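Local coordinates for periplasmic molybdate-binding protein (Azotobacter vinelandii, PDB 1ATG) that binds molybdate and tungstate in a cleft between its two domains, and probably delivers them in the periplasm to a molybdate ABC transporter, at residues K3-T8 / N50-A55; S73-A78 / Q192-T197; S33-P38 / Q113-G118; T8-T13 / A220-A225. All blocks are in the same frame, centred on the assembly; numbering follows the deposited sequence. Where two conformers were deposited one is given.

Contact 1: K3-T8 / N50-A55; sequences KVVTAT and NVFFSA. With WO4 (tungstate(VI)ion), chain B.
Val4-Thr6 and Val51-Phe53 run side by side as parallel strands in the central sheet of one domain of this type II periplasmic binding protein, and both segments leave the sheet at the oxyanion pocket. The strand directions differ by 15°. The ladder alternates sides: Val5 N donates to Val51 O, Phe53 N to Val5 O at 2.9 Å, and Ala7 N to Phe53 O at 2.8 Å. At the far end Asn50 doubles the grip on Lys3. Its OD1 takes the Lys3 N-H on a lone pair in the amide plane, at 2.8 Å, while its own backbone N donates to Lys3 O. Lys3 O also receives a weak bond from Val51 N.

Val4 and Phe53 pack on the same face of the sheet as Thr6. With CG1 anti to the backbone N (chi1 179°), Val4 sets this methyl against the edge of the Phe53 ring, 3.4 Å from CE2. Thr6 OG1 lies 3.6 Å from Phe53 CB, and its proton goes to Ala7 O. On the other face Val5 CG1 meets Phe52 CD1 at 3.9 Å. Ala7 CB and Ala55 CB touch at the pocket end, and each lies against tungstate O2, with Ala7 CB at 3.4 Å.

Strand 29-34 flanks strand 2-7 on its other side through backbone bonds of Val4 and Thr6. Val5 and Phe52 lie under helix 36-44, Phe52 also reaches helix 58-65, and Phe53 meets the ring of Phe10.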
# COMPACT_ATOMS: atom_id res chain seq x y z
N LYS A 3 10.48 16.29 -1.74
CA LYS A 3 9.41 15.78 -2.60
C LYS A 3 9.37 14.26 -2.45
O LYS A 3 10.32 13.58 -2.80
CB LYS A 3 9.64 16.19 -4.06
CG LYS A 3 9.68 17.70 -4.24
CD LYS A 3 10.27 18.09 -5.58
CE LYS A 3 11.77 17.86 -5.64
NZ LYS A 3 12.33 18.10 -7.00
N VAL A 4 8.28 13.79 -1.84
CA VAL A 4 8.13 12.36 -1.56
C VAL A 4 6.96 11.75 -2.33
O VAL A 4 5.87 12.30 -2.28
CB VAL A 4 7.89 12.16 -0.05
CG1 VAL A 4 7.71 10.69 0.32
CG2 VAL A 4 9.06 12.74 0.76
N VAL A 5 7.25 10.65 -2.99
CA VAL A 5 6.22 9.93 -3.74
C VAL A 5 5.98 8.59 -3.06
O VAL A 5 6.90 7.90 -2.63
CB VAL A 5 6.60 9.76 -5.22
CG1 VAL A 5 7.84 8.91 -5.38
CG2 VAL A 5 5.42 9.20 -6.02
N THR A 6 4.70 8.24 -2.94
CA THR A 6 4.33 7.01 -2.27
C THR A 6 3.36 6.16 -3.06
O THR A 6 2.45 6.66 -3.73
CB THR A 6 3.75 7.30 -0.88
OG1 THR A 6 3.48 6.06 -0.19
CG2 THR A 6 2.43 8.07 -0.91
N ALA A 7 3.52 4.86 -2.92
CA ALA A 7 2.50 3.88 -3.33
C ALA A 7 1.22 4.32 -2.64
O ALA A 7 1.22 4.73 -1.46
CB ALA A 7 2.93 2.50 -2.88
N THR A 8 0.08 4.16 -3.32
CA THR A 8 -1.17 4.67 -2.81
C THR A 8 -1.59 4.07 -1.48
O THR A 8 -2.24 4.81 -0.73
CB THR A 8 -2.36 4.52 -3.78
OG1 THR A 8 -2.74 3.15 -3.93
CG2 THR A 8 -2.07 5.13 -5.13
N ASN A 50 12.53 13.00 -4.36
CA ASN A 50 13.66 12.78 -3.48
C ASN A 50 13.63 11.41 -2.82
O ASN A 50 14.65 10.77 -2.61
CB ASN A 50 13.69 13.85 -2.38
CG ASN A 50 13.86 15.24 -3.00
OD1 ASN A 50 13.08 16.14 -2.75
ND2 ASN A 50 14.89 15.33 -3.82
N VAL A 51 12.41 10.97 -2.45
CA VAL A 51 12.18 9.72 -1.73
C VAL A 51 10.98 8.99 -2.35
O VAL A 51 10.00 9.64 -2.69
CB VAL A 51 11.87 10.00 -0.25
CG1 VAL A 51 11.45 8.74 0.52
CG2 VAL A 51 13.05 10.64 0.49
N PHE A 52 11.10 7.67 -2.41
CA PHE A 52 10.04 6.82 -2.92
C PHE A 52 9.73 5.73 -1.88
O PHE A 52 10.60 4.97 -1.50
CB PHE A 52 10.46 6.17 -4.24
CG PHE A 52 9.60 5.08 -4.80
CD1 PHE A 52 8.22 5.06 -4.74
CD2 PHE A 52 10.23 4.02 -5.44
CE1 PHE A 52 7.50 4.01 -5.30
CE2 PHE A 52 9.52 2.98 -6.00
CZ PHE A 52 8.14 2.97 -5.93
N PHE A 53 8.45 5.65 -1.52
CA PHE A 53 7.90 4.59 -0.69
C PHE A 53 7.12 3.64 -1.61
O PHE A 53 6.06 4.01 -2.14
CB PHE A 53 6.94 5.13 0.37
CG PHE A 53 7.64 5.91 1.44
CD1 PHE A 53 8.30 5.28 2.48
CD2 PHE A 53 7.62 7.29 1.41
CE1 PHE A 53 8.96 6.00 3.46
CE2 PHE A 53 8.26 8.03 2.39
CZ PHE A 53 8.93 7.38 3.42
N SER A 54 7.66 2.45 -1.81
CA SER A 54 6.95 1.47 -2.64
C SER A 54 6.04 0.59 -1.79
O SER A 54 6.25 0.52 -0.56
CB SER A 54 7.96 0.59 -3.37
OG SER A 54 7.29 -0.22 -4.32
N ALA A 55 5.14 -0.17 -2.41
CA ALA A 55 4.36 -1.17 -1.69
C ALA A 55 5.03 -2.54 -1.81
O ALA A 55 4.46 -3.52 -1.35
CB ALA A 55 2.94 -1.26 -2.23
W WO4 B . -0.23 0.10 -4.27
O1 WO4 B . -1.57 0.95 -5.06
O2 WO4 B . 0.03 0.69 -2.67
O3 WO4 B . -0.56 -1.64 -4.15
O4 WO4 B . 1.28 0.29 -5.18

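Contact 2: S73-A78 / Q192-T197; sequences SRFTYA and QQAVIT
The Tyr77 ring stands nearly upright to the Gln192 amide, their planes 82° apart, and Gln193 O and Ala194 N lie at its edge. Phe10 and Phe53 meet Tyr77 edge-to-face. The Phe75 ring forms a cation-pi contact with Lys214, and its CE1 approaches Ala194 CB obliquely at 4.2 Å. The Arg74 guanidinium takes Gln193 OE1 at its edge: NH1 donates in plane over 2.9 Å to a lone pair of that oxygen.

The two strands are antiparallel, with Phe75 and Ala194 a hydrogen-bonded pair and Thr76 and Gln193 a non-hydrogen-bonded one. A classic beta bulge follows, in which Tyr77 and Ala78 both face Gln192: Tyr77 N donates to Gln192 O, and Gln192 N to Ala78 O at 2.9 Å. Tyr77 OH accepts from Gln192 NE2 at 3.0 Å, the oxygen lying in the amide plane, and also bonds Ser54 O. Gln193 NE2 donates to Thr76 OG1 at 3.0 Å. An alanine in place of Gln193 would probably cost Thr76 OG1 this donor and Arg74 NH1 its carbonyl mate, though Arg74 NE would still have Asp64. Ser73 OG accepts from Ile196 N at 3.0 Å and bonds Leu70 O.

Gln192 OE1 is also bonded to Tyr117 OH and NE2 to Asn9 OD1, which probably sets which way its amide is turned and is consistent with Gln192 acting as a second-shell residue behind Tyr117 and Asn9.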
# COMPACT_ATOMS: atom_id res chain seq x y z
N SER A 73 20.51 3.34 0.82
CA SER A 73 19.32 3.96 1.36
C SER A 73 18.10 3.05 1.40
O SER A 73 17.13 3.41 2.09
CB SER A 73 18.92 5.20 0.56
OG SER A 73 18.43 4.86 -0.73
N ARG A 74 18.14 1.92 0.74
CA ARG A 74 16.97 1.04 0.72
C ARG A 74 16.70 0.33 2.03
O ARG A 74 17.61 -0.28 2.61
CB ARG A 74 17.19 -0.00 -0.39
CG ARG A 74 15.94 -0.84 -0.64
CD ARG A 74 16.06 -1.50 -2.01
NE ARG A 74 17.31 -2.26 -2.11
CZ ARG A 74 17.44 -3.48 -1.61
NH1 ARG A 74 16.44 -4.10 -1.01
NH2 ARG A 74 18.60 -4.11 -1.74
N PHE A 75 15.45 0.36 2.50
CA PHE A 75 15.09 -0.33 3.73
C PHE A 75 13.59 -0.62 3.76
O PHE A 75 12.81 -0.03 3.01
CB PHE A 75 15.53 0.46 4.96
CG PHE A 75 14.63 1.61 5.34
CD1 PHE A 75 14.64 2.79 4.63
CD2 PHE A 75 13.77 1.51 6.42
CE1 PHE A 75 13.82 3.84 4.99
CE2 PHE A 75 12.94 2.54 6.79
CZ PHE A 75 12.97 3.72 6.08
N THR A 76 13.25 -1.58 4.58
CA THR A 76 11.84 -1.94 4.79
C THR A 76 11.23 -0.99 5.81
O THR A 76 11.61 -1.05 6.99
CB THR A 76 11.70 -3.39 5.25
OG1 THR A 76 12.24 -4.19 4.20
CG2 THR A 76 10.25 -3.76 5.50
N TYR A 77 10.31 -0.13 5.41
CA TYR A 77 9.70 0.85 6.30
C TYR A 77 8.39 0.37 6.90
O TYR A 77 7.93 0.95 7.90
CB TYR A 77 9.49 2.19 5.58
CG TYR A 77 8.44 2.16 4.50
CD1 TYR A 77 8.76 1.76 3.21
CD2 TYR A 77 7.13 2.52 4.76
CE1 TYR A 77 7.78 1.71 2.21
CE2 TYR A 77 6.15 2.46 3.78
CZ TYR A 77 6.50 2.06 2.52
OH TYR A 77 5.51 2.01 1.55
N ALA A 78 7.79 -0.67 6.33
CA ALA A 78 6.49 -1.14 6.83
C ALA A 78 6.19 -2.46 6.16
O ALA A 78 6.66 -2.73 5.03
CB ALA A 78 5.41 -0.12 6.49
N GLN A 192 7.21 -3.61 2.35
CA GLN A 192 7.28 -2.33 1.66
C GLN A 192 8.61 -1.64 1.90
O GLN A 192 9.00 -1.40 3.05
CB GLN A 192 6.10 -1.45 2.13
CG GLN A 192 4.78 -2.20 2.07
CD GLN A 192 3.52 -1.45 2.35
OE1 GLN A 192 2.49 -2.08 2.62
NE2 GLN A 192 3.49 -0.12 2.26
N GLN A 193 9.30 -1.34 0.79
CA GLN A 193 10.61 -0.71 0.91
C GLN A 193 10.62 0.68 0.32
O GLN A 193 9.81 1.06 -0.53
CB GLN A 193 11.69 -1.56 0.23
CG GLN A 193 11.89 -2.90 0.93
CD GLN A 193 13.28 -3.45 0.67
OE1 GLN A 193 13.71 -3.47 -0.48
NE2 GLN A 193 13.96 -3.86 1.73
N ALA A 194 11.54 1.49 0.85
CA ALA A 194 11.73 2.86 0.46
C ALA A 194 13.19 3.08 0.04
O ALA A 194 14.08 2.35 0.46
CB ALA A 194 11.39 3.81 1.59
N VAL A 195 13.36 4.05 -0.84
CA VAL A 195 14.70 4.43 -1.27
C VAL A 195 14.75 5.95 -1.42
O VAL A 195 13.77 6.65 -1.61
CB VAL A 195 15.15 3.85 -2.63
CG1 VAL A 195 15.47 2.37 -2.56
CG2 VAL A 195 14.12 4.13 -3.72
N ILE A 196 15.99 6.45 -1.35
CA ILE A 196 16.28 7.83 -1.71
C ILE A 196 16.65 7.79 -3.21
O ILE A 196 17.32 6.86 -3.64
CB ILE A 196 17.43 8.45 -0.92
CG1 ILE A 196 17.02 8.60 0.56
CG2 ILE A 196 17.85 9.80 -1.49
CD1 ILE A 196 18.14 9.10 1.45
N THR A 197 16.12 8.74 -3.96
CA THR A 197 16.44 8.81 -5.39
C THR A 197 17.84 9.41 -5.53
O THR A 197 18.06 10.50 -5.03
CB THR A 197 15.36 9.62 -6.12
OG1 THR A 197 14.07 8.97 -5.98
CG2 THR A 197 15.66 9.73 -7.61

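Contact 3: S33-P38 / Q113-G118; sequences SGSSGP and QIAPYG. With WO4 (tungstate(VI)ion), chain B.
Ser36 OG lies anti to its carbonyl carbon and beside its backbone N (chi1 -65°), which turns it toward the tungstate and sets it 3.6 Å from Pro116 CD. Ile114 sets CB against Pro38 CD at 3.7 Å, the two side chains crossing at about a right angle. These residues line the cleft between the two domains of a type II periplasmic binding protein, each domain presenting the N-terminal end of a helix.

Across the cleft the segments share one hydrogen bond, from Gly37 N to Ile114 O at 2.9 Å, received in the carbonyl plane on a lone pair. It joins the start of helix 36-44 to the loop before helix 116-127 and so ties the domains together beside the anion. Ser36 grips O4 of tungstate twice, through N and through OG, each at 2.8 Å, and OG also accepts from Ala55 N. The two helix ends would probably help to stabilise the negative charge.

Pro116 brings its ring to the ligand, CD lying 3.3 Å from O4. An alanine here would lack CG and CD and would probably open a gap beside Ser36 and two tungstate oxygens. Ser35 OG is bonded to Asn144 O. From the second helix, Tyr117 N donates almost straight to O3 (172°) at 2.9 Å, while that oxygen lies in the plane of the Tyr117 ring, at its edge, 3.4 Å from CD1.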
# COMPACT_ATOMS: atom_id res chain seq x y z
N SER A 33 1.44 10.60 -5.11
CA SER A 33 1.15 9.17 -4.94
C SER A 33 0.69 8.51 -6.23
O SER A 33 0.20 9.22 -7.14
CB SER A 33 0.09 9.00 -3.85
OG SER A 33 -1.14 9.57 -4.25
N GLY A 34 0.88 7.22 -6.31
CA GLY A 34 0.41 6.44 -7.46
C GLY A 34 0.70 4.98 -7.16
O GLY A 34 1.22 4.67 -6.07
N SER A 35 0.34 4.06 -8.04
CA SER A 35 0.65 2.65 -7.87
C SER A 35 2.17 2.49 -7.95
O SER A 35 2.84 3.25 -8.68
CB SER A 35 -0.03 1.82 -8.95
OG SER A 35 -1.41 1.71 -8.63
N SER A 36 2.68 1.46 -7.31
CA SER A 36 4.12 1.25 -7.26
C SER A 36 4.78 1.11 -8.61
O SER A 36 5.85 1.69 -8.86
CB SER A 36 4.44 0.00 -6.41
OG SER A 36 4.03 0.21 -5.06
N GLY A 37 4.16 0.37 -9.53
CA GLY A 37 4.70 0.16 -10.87
C GLY A 37 4.89 1.46 -11.62
O GLY A 37 6.00 1.82 -12.06
N PRO A 38 3.82 2.21 -11.83
CA PRO A 38 3.88 3.48 -12.53
C PRO A 38 4.83 4.46 -11.86
O PRO A 38 5.54 5.21 -12.56
CB PRO A 38 2.46 4.01 -12.59
CG PRO A 38 1.59 2.86 -12.25
CD PRO A 38 2.42 1.84 -11.52
N GLN A 113 -0.21 -6.42 -11.88
CA GLN A 113 1.05 -6.13 -12.57
C GLN A 113 1.68 -4.85 -12.06
O GLN A 113 2.90 -4.68 -12.23
CB GLN A 113 0.78 -5.98 -14.08
CG GLN A 113 0.20 -7.24 -14.71
CD GLN A 113 1.20 -8.38 -14.74
OE1 GLN A 113 2.37 -8.17 -15.06
NE2 GLN A 113 0.74 -9.58 -14.42
N ILE A 114 0.91 -3.93 -11.49
CA ILE A 114 1.44 -2.65 -11.07
C ILE A 114 1.21 -2.27 -9.61
O ILE A 114 1.85 -1.33 -9.13
CB ILE A 114 0.86 -1.49 -11.93
CG1 ILE A 114 -0.66 -1.42 -11.85
CG2 ILE A 114 1.35 -1.57 -13.38
CD1 ILE A 114 -1.26 -0.19 -12.51
N ALA A 115 0.31 -2.96 -8.93
CA ALA A 115 -0.07 -2.62 -7.56
C ALA A 115 0.11 -3.85 -6.70
O ALA A 115 -0.67 -4.79 -6.77
CB ALA A 115 -1.53 -2.14 -7.54
N PRO A 116 1.12 -3.84 -5.82
CA PRO A 116 1.37 -4.97 -4.94
C PRO A 116 0.19 -5.39 -4.07
O PRO A 116 0.06 -6.58 -3.79
CB PRO A 116 2.57 -4.52 -4.11
CG PRO A 116 3.31 -3.59 -5.04
CD PRO A 116 2.21 -2.83 -5.75
N TYR A 117 -0.72 -4.48 -3.68
CA TYR A 117 -1.89 -4.92 -2.91
C TYR A 117 -2.86 -5.68 -3.81
O TYR A 117 -3.68 -6.47 -3.35
CB TYR A 117 -2.60 -3.75 -2.23
CG TYR A 117 -1.94 -3.38 -0.91
CD1 TYR A 117 -0.77 -2.63 -0.90
CD2 TYR A 117 -2.45 -3.83 0.29
CE1 TYR A 117 -0.14 -2.32 0.30
CE2 TYR A 117 -1.83 -3.52 1.49
CZ TYR A 117 -0.69 -2.77 1.49
OH TYR A 117 -0.10 -2.46 2.69
N GLY A 118 -2.80 -5.44 -5.11
CA GLY A 118 -3.54 -6.19 -6.13
C GLY A 118 -2.93 -7.57 -6.32
O GLY A 118 -3.64 -8.58 -6.43
W WO4 B . -0.23 0.10 -4.27
O1 WO4 B . -1.57 0.95 -5.06
O2 WO4 B . 0.03 0.69 -2.67
O3 WO4 B . -0.56 -1.64 -4.15
O4 WO4 B . 1.28 0.29 -5.18

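Contact 4: T8-T13 / A220-A225; sequences TNFLGT and AIIKAA. With WO4 (tungstate(VI)ion), chain B.
Thr13, in the first turn of helix 11-25, faces Ala225, just past the end of helix 216-224, their CA atoms 6.7 Å apart and no hydrogen bond joining the two segments. The touching is done by side chains. Thr13 holds OG1 anti to its carbonyl carbon (chi1 -52°), and OG1 meets Ala225 CB at 3.4 Å. Its other branch, CG2, reaches Ile221 CG2 at 4.3 Å and also the backbone of Ile222. One turn back, the Phe10 ring offers CZ at its edge to Ile222 CG1, 4.3 Å away, a loose apolar contact.

The other end of 8-13 is a 3-10 turn that helps to hold the anion. Thr8 OG1 donates to tungstate O1 at 2.7 Å and accepts from Gly147 N. Asn9 grips O2 with two donors, backbone N at 2.9 Å and ND2 at 2.8 Å. Its OD1 is bonded to Tyr227 OH, which probably keeps the amide turned with nitrogen toward the ligand.

The C-terminal helix thus covers the start of helix 11-25: Ile221 also packs on Gln16, Leu17 and Gln20, while Tyr227 touches both Thr13 and Ile222 and meets the Phe10 ring edge-to-face.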
# COMPACT_ATOMS: atom_id res chain seq x y z
N THR A 8 0.08 4.16 -3.32
CA THR A 8 -1.17 4.67 -2.81
C THR A 8 -1.59 4.07 -1.48
O THR A 8 -2.24 4.81 -0.73
CB THR A 8 -2.36 4.52 -3.78
OG1 THR A 8 -2.74 3.15 -3.93
CG2 THR A 8 -2.07 5.13 -5.13
N ASN A 9 -1.27 2.84 -1.15
CA ASN A 9 -1.70 2.31 0.14
C ASN A 9 -1.29 3.18 1.31
O ASN A 9 -1.98 3.20 2.33
CB ASN A 9 -1.13 0.91 0.38
CG ASN A 9 0.31 0.89 0.83
OD1 ASN A 9 0.66 0.86 2.03
ND2 ASN A 9 1.22 0.95 -0.16
N PHE A 10 -0.10 3.80 1.20
CA PHE A 10 0.54 4.48 2.30
C PHE A 10 0.26 5.97 2.34
O PHE A 10 0.78 6.68 3.22
CB PHE A 10 2.06 4.23 2.18
CG PHE A 10 2.89 4.46 3.42
CD1 PHE A 10 2.66 3.77 4.59
CD2 PHE A 10 3.93 5.39 3.38
CE1 PHE A 10 3.47 3.98 5.70
CE2 PHE A 10 4.73 5.61 4.50
CZ PHE A 10 4.47 4.91 5.65
N LEU A 11 -0.59 6.46 1.44
CA LEU A 11 -0.83 7.90 1.38
C LEU A 11 -1.32 8.50 2.68
O LEU A 11 -0.75 9.48 3.18
CB LEU A 11 -1.84 8.21 0.26
CG LEU A 11 -2.23 9.69 0.11
CD1 LEU A 11 -1.02 10.57 -0.17
CD2 LEU A 11 -3.24 9.81 -1.03
N GLY A 12 -2.39 7.97 3.26
CA GLY A 12 -2.96 8.52 4.48
C GLY A 12 -1.96 8.46 5.63
O GLY A 12 -1.84 9.39 6.44
N THR A 13 -1.20 7.37 5.72
CA THR A 13 -0.18 7.23 6.76
C THR A 13 0.96 8.21 6.54
O THR A 13 1.43 8.85 7.50
CB THR A 13 0.31 5.79 6.83
OG1 THR A 13 -0.79 4.89 6.94
CG2 THR A 13 1.23 5.60 8.03
N ALA A 220 5.54 4.39 15.68
CA ALA A 220 4.26 4.32 16.36
C ALA A 220 3.11 4.71 15.43
O ALA A 220 2.05 4.07 15.46
CB ALA A 220 4.27 5.18 17.62
N ILE A 221 3.30 5.70 14.59
CA ILE A 221 2.29 6.10 13.61
C ILE A 221 2.05 4.98 12.60
O ILE A 221 0.91 4.66 12.27
CB ILE A 221 2.69 7.41 12.92
CG1 ILE A 221 2.61 8.58 13.91
CG2 ILE A 221 1.84 7.68 11.69
CD1 ILE A 221 3.29 9.86 13.48
N ILE A 222 3.13 4.36 12.14
CA ILE A 222 3.03 3.24 11.19
C ILE A 222 2.28 2.08 11.81
O ILE A 222 1.39 1.50 11.16
CB ILE A 222 4.45 2.88 10.73
CG1 ILE A 222 5.02 4.02 9.87
CG2 ILE A 222 4.48 1.56 9.97
CD1 ILE A 222 6.51 3.91 9.64
N LYS A 223 2.59 1.72 13.05
CA LYS A 223 1.89 0.63 13.71
C LYS A 223 0.43 0.95 13.99
O LYS A 223 -0.43 0.08 13.89
CB LYS A 223 2.58 0.25 15.03
CG LYS A 223 3.90 -0.45 14.78
CD LYS A 223 4.48 -1.09 16.03
CE LYS A 223 5.82 -1.76 15.76
NZ LYS A 223 6.21 -2.61 16.93
N ALA A 224 0.11 2.20 14.30
CA ALA A 224 -1.27 2.60 14.54
C ALA A 224 -2.11 2.46 13.28
O ALA A 224 -3.33 2.25 13.35
CB ALA A 224 -1.34 4.01 15.10
N ALA A 225 -1.48 2.54 12.11
CA ALA A 225 -2.15 2.35 10.83
C ALA A 225 -2.23 0.88 10.46
O ALA A 225 -2.71 0.56 9.35
CB ALA A 225 -1.46 3.15 9.75
W WO4 B . -0.23 0.10 -4.27
O1 WO4 B . -1.57 0.95 -5.06
O2 WO4 B . 0.03 0.69 -2.67
O3 WO4 B . -0.56 -1.64 -4.15
O4 WO4 B . 1.28 0.29 -5.18

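Overall arrangement
Contacts 1 and 2 belong to one sheet, their centres 9 Å apart, with strand 51-53 lying between strands 2-7 and 191-196; Asn50 O accepts from Thr197 N at 2.8 Å and Ser54 O meets Tyr77 OH at 2.7 Å. Contacts 1, 3 and 4 converge on tungstate, contacts 1 and 4 sharing Thr8. Contact 3 brings in the second domain, and Ser36 OG meets Ala55 N of contact 1 at 2.9 Å. Contact 2 does not touch the ion, the Gln192 side chain lying about 6 Å from tungstate, yet Gln192 joins the sheet to two ligand-binding segments, reaching Tyr117 of contact 3 (OE1 to OH, 2.6 Å) and Asn9 of contact 4 (NE2 to OD1, 3.0 Å).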